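Local atomic coordinates of endoribonuclease L-PSP/chorismate mutase-like domain-containing protein (Shewanella oneidensis, PDB entry 2OTM), a protein that is of unknown function but belongs to the YjgF/chorismate mutase-like family and is a putative endoribonuclease that assembles as a trimer. Residues S31-S35 against Q36-S40; G85-S88 against R89-Q92. All coordinates share one frame; numbering follows the deposited sequence.

Contact 1. Residues S31-S35 against Q36-S40; sequences SIVGS and QLMTS
The carbonyl oxygen of V33 takes two donors: the backbone N of Q36, 2.8 Å away, and more weakly a water at 3.1 Å that also donates to Q36 OE1. V33 and Q36 close a type II' beta turn whose corners are G34, at positive phi, and S35; it joins strands 30-33 and 36-39 in a tight hairpin at the edge of this chain's main sheet. V33 N returns a bond to Q36 O. Two residues further along each strand, S31 and M38 form the second hydrogen-bonded antiparallel pair.

Between them I32 and L37 sit as a non-hydrogen-bonded pair on the face against helix 62-84, where L37 meets L80 and A83. With L37 CG anti to the backbone N (chi1 170°), CD1 swings across the hairpin and presses on I32 CG1 at 3.4 Å, tighter than usual van der Waals contact. The other face carries S31, V33, Q36 and M38 and meets neighbouring subunits: S31 OG bonds to S131 OG and Y94 O of the second subunit, and the Q36 amide meets Q36 of a neighbouring subunit while its NE2 bonds to Y94 OH of the same chain. Selenomethionine M38 bends at chi3 (69°), which brings its methyl CE to 3.9 Å from V33 CG1, while its CG lies 3.4 Å from S31 OG.

Contact 2. Residues G85-S88 against R89-Q92; sequences GELS and RIKQ
R89 lays its guanidinium against the aliphatic part of E86: E86 CG sits over the centre of one face, 3.7 Å above the plane. The R89 chain runs extended from CG to NE, past E86 CB, while the E86 chain bends at chi2 (-71°) and turns its carboxylate away from the guanidinium. The two planar groups stand 78° apart, and OE2 of E86 stays 5.5 Å from NH2 of R89, so the pair packs through carbon without a salt bridge. NH1 of R89 instead bonds to C84 O at the end of helix 62-84, which ties the arginine back to the helix that G85 leaves with positive phi.

The backbone here makes a short 3-10 turn: R89 N bonds to E86 O at 3.0 Å and I90 N to L87 O at 3.1 Å. A water also donates to L87 O and to I90 O, bridging the exit of the turn. The side chains of L87 and I90 run alongside each other in the same direction, L87 CD2 3.8 Å from I90 CD1. Both reach L80 of helix 62-84 and F124 of helix 109-124, and L87 also touches P6 of helix 6-12; beyond them K91 and Q92 form a classic beta bulge opposite E153 of strand 146-153.

Contact 1 is the more buried, a hairpin at the edge of this chain's main sheet with one face turned to other subunits; contact 2 is partly buried and connects helix 62-84 to strand 92-100. Their centres are about 13 Å apart and their nearest atoms about 5 Å, so they do not touch. Helix 62-84 is common to both: its L80 meets L37 of contact 1 and L87 and I90 of contact 2. Paired strand bonds hold the first, successive 3-10 bonds the second. In contact 1 the polar ends of S31 and Q36 meet neighbouring subunits, while contact 2 keeps R89 and E86 toward the outside. I32 O of contact 1 accepts a bond from Q92 NE2 of the second subunit, and Q92 NE2 of contact 2 gives the same bond to I32 O of the third.

Contact 1. Residues S31-S35 against Q36-S40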
ATOM      1  N   SER B  31       6.141  13.207  -3.534  1.00 21.41           N
ATOM      2  CA  SER B  31       5.134  14.209  -3.334  1.00 21.53           C
ATOM      3  C   SER B  31       5.076  14.613  -1.869  1.00 22.66           C
ATOM      4  O   SER B  31       5.636  13.953  -0.993  1.00 21.50           O
ATOM      5  CB  SER B  31       3.762  13.742  -3.861  1.00 23.76           C
ATOM      6  OG  SER B  31       3.256  12.569  -3.247  1.00 24.97           O
ATOM      7  N   ILE B  32       4.452  15.755  -1.610  1.00 22.96           N
ATOM      8  CA  ILE B  32       4.335  16.274  -0.250  1.00 24.68           C
ATOM      9  C   ILE B  32       2.890  16.711  -0.030  1.00 25.98           C
ATOM     10  O   ILE B  32       2.290  17.394  -0.886  1.00 26.20           O
ATOM     11  CB  ILE B  32       5.298  17.463   0.043  1.00 26.37           C
ATOM     12  CG1 ILE B  32       6.758  17.041  -0.120  1.00 28.32           C
ATOM     13  CG2 ILE B  32       5.097  18.017   1.475  1.00 27.25           C
ATOM     14  CD1 ILE B  32       7.798  18.166  -0.025  1.00 28.27           C
ATOM     15  N   VAL B  33       2.314  16.258   1.085  1.00 24.42           N
ATOM     16  CA  VAL B  33       0.998  16.710   1.547  1.00 23.62           C
ATOM     17  C   VAL B  33       1.180  17.105   3.004  1.00 24.10           C
ATOM     18  O   VAL B  33       1.608  16.314   3.847  1.00 23.63           O
ATOM     19  CB  VAL B  33      -0.112  15.646   1.367  1.00 20.77           C
ATOM     20  CG1 VAL B  33       0.234  14.342   2.101  1.00 29.78           C
ATOM     21  CG2 VAL B  33      -1.438  16.187   1.848  1.00 25.43           C
ATOM     22  N   GLY B  34       0.946  18.370   3.294  1.00 24.75           N
ATOM     23  CA  GLY B  34       1.198  18.878   4.623  1.00 25.69           C
ATOM     24  C   GLY B  34       2.642  18.710   5.002  1.00 25.19           C
ATOM     25  O   GLY B  34       3.533  19.241   4.340  1.00 26.49           O
ATOM     26  N   SER B  35       2.866  17.942   6.060  1.00 25.51           N
ATOM     27  CA  SER B  35       4.206  17.650   6.554  1.00 26.09           C
ATOM     28  C   SER B  35       4.714  16.258   6.117  1.00 24.94           C
ATOM     29  O   SER B  35       5.771  15.826   6.558  1.00 26.06           O
ATOM     30  CB  SER B  35       4.186  17.717   8.075  1.00 30.46           C
ATOM     31  OG  SER B  35       3.396  16.643   8.593  1.00 40.22           O
ATOM     32  N   GLN B  36       3.979  15.588   5.225  1.00 22.27           N
ATOM     33  CA  GLN B  36       4.280  14.217   4.833  1.00 22.49           C
ATOM     34  C   GLN B  36       4.879  14.187   3.442  1.00 23.59           C
ATOM     35  O   GLN B  36       4.259  14.627   2.491  1.00 26.25           O
ATOM     36  CB  GLN B  36       2.997  13.376   4.873  1.00 23.04           C
ATOM     37  CG  GLN B  36       2.418  13.267   6.267  1.00 27.57           C
ATOM     38  CD  GLN B  36       1.024  12.699   6.302  1.00 35.58           C
ATOM     39  OE1 GLN B  36       0.130  13.324   6.831  1.00 45.25           O
ATOM     40  NE2 GLN B  36       0.827  11.522   5.737  1.00 39.56           N
ATOM     41  N   LEU B  37       6.107  13.695   3.355  1.00 21.61           N
ATOM     42  CA  LEU B  37       6.849  13.542   2.121  1.00 21.95           C
ATOM     43  C   LEU B  37       6.898  12.051   1.798  1.00 22.27           C
ATOM     44  O   LEU B  37       7.266  11.252   2.660  1.00 23.58           O
ATOM     45  CB  LEU B  37       8.259  14.083   2.336  1.00 22.58           C
ATOM     46  CG  LEU B  37       9.358  13.858   1.295  1.00 27.53           C
ATOM     47  CD1 LEU B  37       9.031  14.493  -0.002  1.00 28.81           C
ATOM     48  CD2 LEU B  37      10.647  14.452   1.834  1.00 31.28           C
HETATM   49  N   MSE B  38       6.508  11.678   0.583  1.00 22.50           N
HETATM   50  CA  MSE B  38       6.473  10.274   0.216  1.00 21.53           C
HETATM   51  C   MSE B  38       7.130  10.070  -1.131  1.00 21.93           C
HETATM   52  O   MSE B  38       6.898  10.829  -2.065  1.00 21.04           O
HETATM   53  CB  MSE B  38       5.049   9.772   0.216  1.00 22.29           C
HETATM   54  CG  MSE B  38       4.133  10.503  -0.709  1.00 28.37           C
HETATM   55 SE   MSE B  38       2.321  10.166  -0.204  0.75 29.81          SE
HETATM   56  CE  MSE B  38       2.236  11.095   1.424  1.00 30.04           C
ATOM     57  N   THR B  39       7.959   9.037  -1.236  1.00 21.37           N
ATOM     58  CA  THR B  39       8.614   8.736  -2.507  1.00 20.26           C
ATOM     59  C   THR B  39       7.725   7.843  -3.390  1.00 21.37           C
ATOM     60  O   THR B  39       6.796   7.188  -2.917  1.00 21.22           O
ATOM     61  CB  THR B  39       9.973   8.054  -2.292  1.00 23.05           C
ATOM     62  OG1 THR B  39       9.777   6.689  -1.859  1.00 21.01           O
ATOM     63  CG2 THR B  39      10.777   8.822  -1.272  1.00 19.17           C
ATOM     64  N   SER B  40       8.032   7.832  -4.686  1.00 19.54           N
ATOM     65  CA  SER B  40       7.601   6.780  -5.583  1.00 18.85           C
ATOM     66  C   SER B  40       8.616   5.641  -5.417  1.00 19.80           C
ATOM     67  O   SER B  40       9.443   5.666  -4.512  1.00 18.98           O
ATOM     68  CB  SER B  40       7.532   7.286  -7.013  1.00 20.33           C
ATOM     69  OG  SER B  40       6.493   8.245  -7.139  1.00 20.04           O
TER
HETATM   70  O   HOH W   1      -0.904  16.001   5.599  1.00 52.40           O

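Contact 2. Residues G85-S88 against R89-Q92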
ATOM      1  N   GLY B  85      17.159  18.727   0.996  1.00 25.21           N
ATOM      2  CA  GLY B  85      18.444  19.434   1.053  1.00 25.50           C
ATOM      3  C   GLY B  85      19.366  18.925   2.134  1.00 26.78           C
ATOM      4  O   GLY B  85      20.508  18.536   1.844  1.00 29.37           O
ATOM      5  N   GLU B  86      18.887  18.953   3.375  1.00 25.08           N
ATOM      6  CA  GLU B  86      19.614  18.491   4.534  1.00 23.42           C
ATOM      7  C   GLU B  86      18.740  17.428   5.146  1.00 22.57           C
ATOM      8  O   GLU B  86      17.602  17.697   5.501  1.00 22.11           O
ATOM      9  CB  GLU B  86      19.822  19.649   5.511  1.00 23.45           C
ATOM     10  CG  GLU B  86      20.849  20.685   5.056  1.00 25.37           C
ATOM     11  CD  GLU B  86      22.278  20.158   5.094  1.00 28.06           C
ATOM     12  OE1 GLU B  86      22.607  19.306   5.957  1.00 24.77           O
ATOM     13  OE2 GLU B  86      23.083  20.590   4.246  1.00 33.35           O
ATOM     14  N   LEU B  87      19.279  16.219   5.269  1.00 21.96           N
ATOM     15  CA  LEU B  87      18.528  15.105   5.825  1.00 22.06           C
ATOM     16  C   LEU B  87      18.194  15.330   7.307  1.00 22.54           C
ATOM     17  O   LEU B  87      17.298  14.687   7.832  1.00 22.42           O
ATOM     18  CB  LEU B  87      19.294  13.799   5.619  1.00 21.03           C
ATOM     19  CG  LEU B  87      19.350  13.245   4.182  1.00 21.43           C
ATOM     20  CD1 LEU B  87      20.313  12.082   4.098  1.00 20.73           C
ATOM     21  CD2 LEU B  87      17.957  12.824   3.677  1.00 20.63           C
ATOM     22  N   SER B  88      18.913  16.244   7.975  1.00 22.51           N
ATOM     23  CA  SER B  88      18.537  16.675   9.335  1.00 22.64           C
ATOM     24  C   SER B  88      17.152  17.278   9.437  1.00 23.43           C
ATOM     25  O   SER B  88      16.587  17.389  10.512  1.00 23.09           O
ATOM     26  CB  SER B  88      19.525  17.737   9.833  1.00 22.93           C
ATOM     27  OG  SER B  88      20.794  17.161   9.993  1.00 24.18           O
ATOM     28  N   ARG B  89      16.636  17.737   8.311  1.00 22.85           N
ATOM     29  CA  ARG B  89      15.295  18.332   8.244  1.00 24.93           C
ATOM     30  C   ARG B  89      14.167  17.311   8.408  1.00 24.92           C
ATOM     31  O   ARG B  89      13.008  17.664   8.691  1.00 27.47           O
ATOM     32  CB  ARG B  89      15.140  19.125   6.959  1.00 23.40           C
ATOM     33  CG  ARG B  89      16.111  20.327   6.897  1.00 25.49           C
ATOM     34  CD  ARG B  89      16.087  21.112   5.590  1.00 27.93           C
ATOM     35  NE  ARG B  89      17.050  22.218   5.721  1.00 27.59           N
ATOM     36  CZ  ARG B  89      17.789  22.759   4.748  1.00 34.48           C
ATOM     37  NH1 ARG B  89      17.683  22.363   3.494  1.00 25.68           N
ATOM     38  NH2 ARG B  89      18.642  23.741   5.042  1.00 29.31           N
ATOM     39  N   ILE B  90      14.500  16.046   8.260  1.00 24.35           N
ATOM     40  CA  ILE B  90      13.502  14.980   8.462  1.00 23.05           C
ATOM     41  C   ILE B  90      13.267  14.739   9.947  1.00 23.89           C
ATOM     42  O   ILE B  90      14.196  14.385  10.690  1.00 24.26           O
ATOM     43  CB  ILE B  90      13.928  13.705   7.726  1.00 23.05           C
ATOM     44  CG1 ILE B  90      13.850  13.950   6.207  1.00 28.96           C
ATOM     45  CG2 ILE B  90      13.041  12.446   8.154  1.00 24.50           C
ATOM     46  CD1 ILE B  90      14.590  12.978   5.382  1.00 25.32           C
ATOM     47  N   LYS B  91      12.038  14.968  10.405  1.00 21.72           N
ATOM     48  CA  LYS B  91      11.675  14.669  11.790  1.00 21.97           C
ATOM     49  C   LYS B  91      11.633  13.170  12.060  1.00 23.34           C
ATOM     50  O   LYS B  91      12.078  12.715  13.093  1.00 21.39           O
ATOM     51  CB  LYS B  91      10.319  15.263  12.120  1.00 23.23           C
ATOM     52  CG  LYS B  91      10.348  16.772  12.159  1.00 30.62           C
ATOM     53  CD  LYS B  91       9.009  17.339  12.632  1.00 38.14           C
ATOM     54  CE  LYS B  91       9.084  18.870  12.733  1.00 42.82           C
ATOM     55  NZ  LYS B  91       7.952  19.447  13.499  1.00 45.53           N
ATOM     56  N   GLN B  92      11.086  12.406  11.117  1.00 22.87           N
ATOM     57  CA  GLN B  92      11.061  10.947  11.226  1.00 23.03           C
ATOM     58  C   GLN B  92      10.782  10.330   9.890  1.00 21.05           C
ATOM     59  O   GLN B  92      10.072  10.900   9.095  1.00 21.87           O
ATOM     60  CB  GLN B  92       9.970  10.454  12.206  1.00 25.12           C
ATOM     61  CG  GLN B  92       8.588  11.034  11.975  1.00 34.02           C
ATOM     62  CD  GLN B  92       7.465  10.283  12.736  1.00 36.16           C
ATOM     63  OE1 GLN B  92       7.666   9.180  13.269  1.00 38.59           O
ATOM     64  NE2 GLN B  92       6.282  10.884  12.768  1.00 21.25           N
TER
HETATM   65  O   HOH W   2      16.794  13.349  10.236  1.00 24.90           O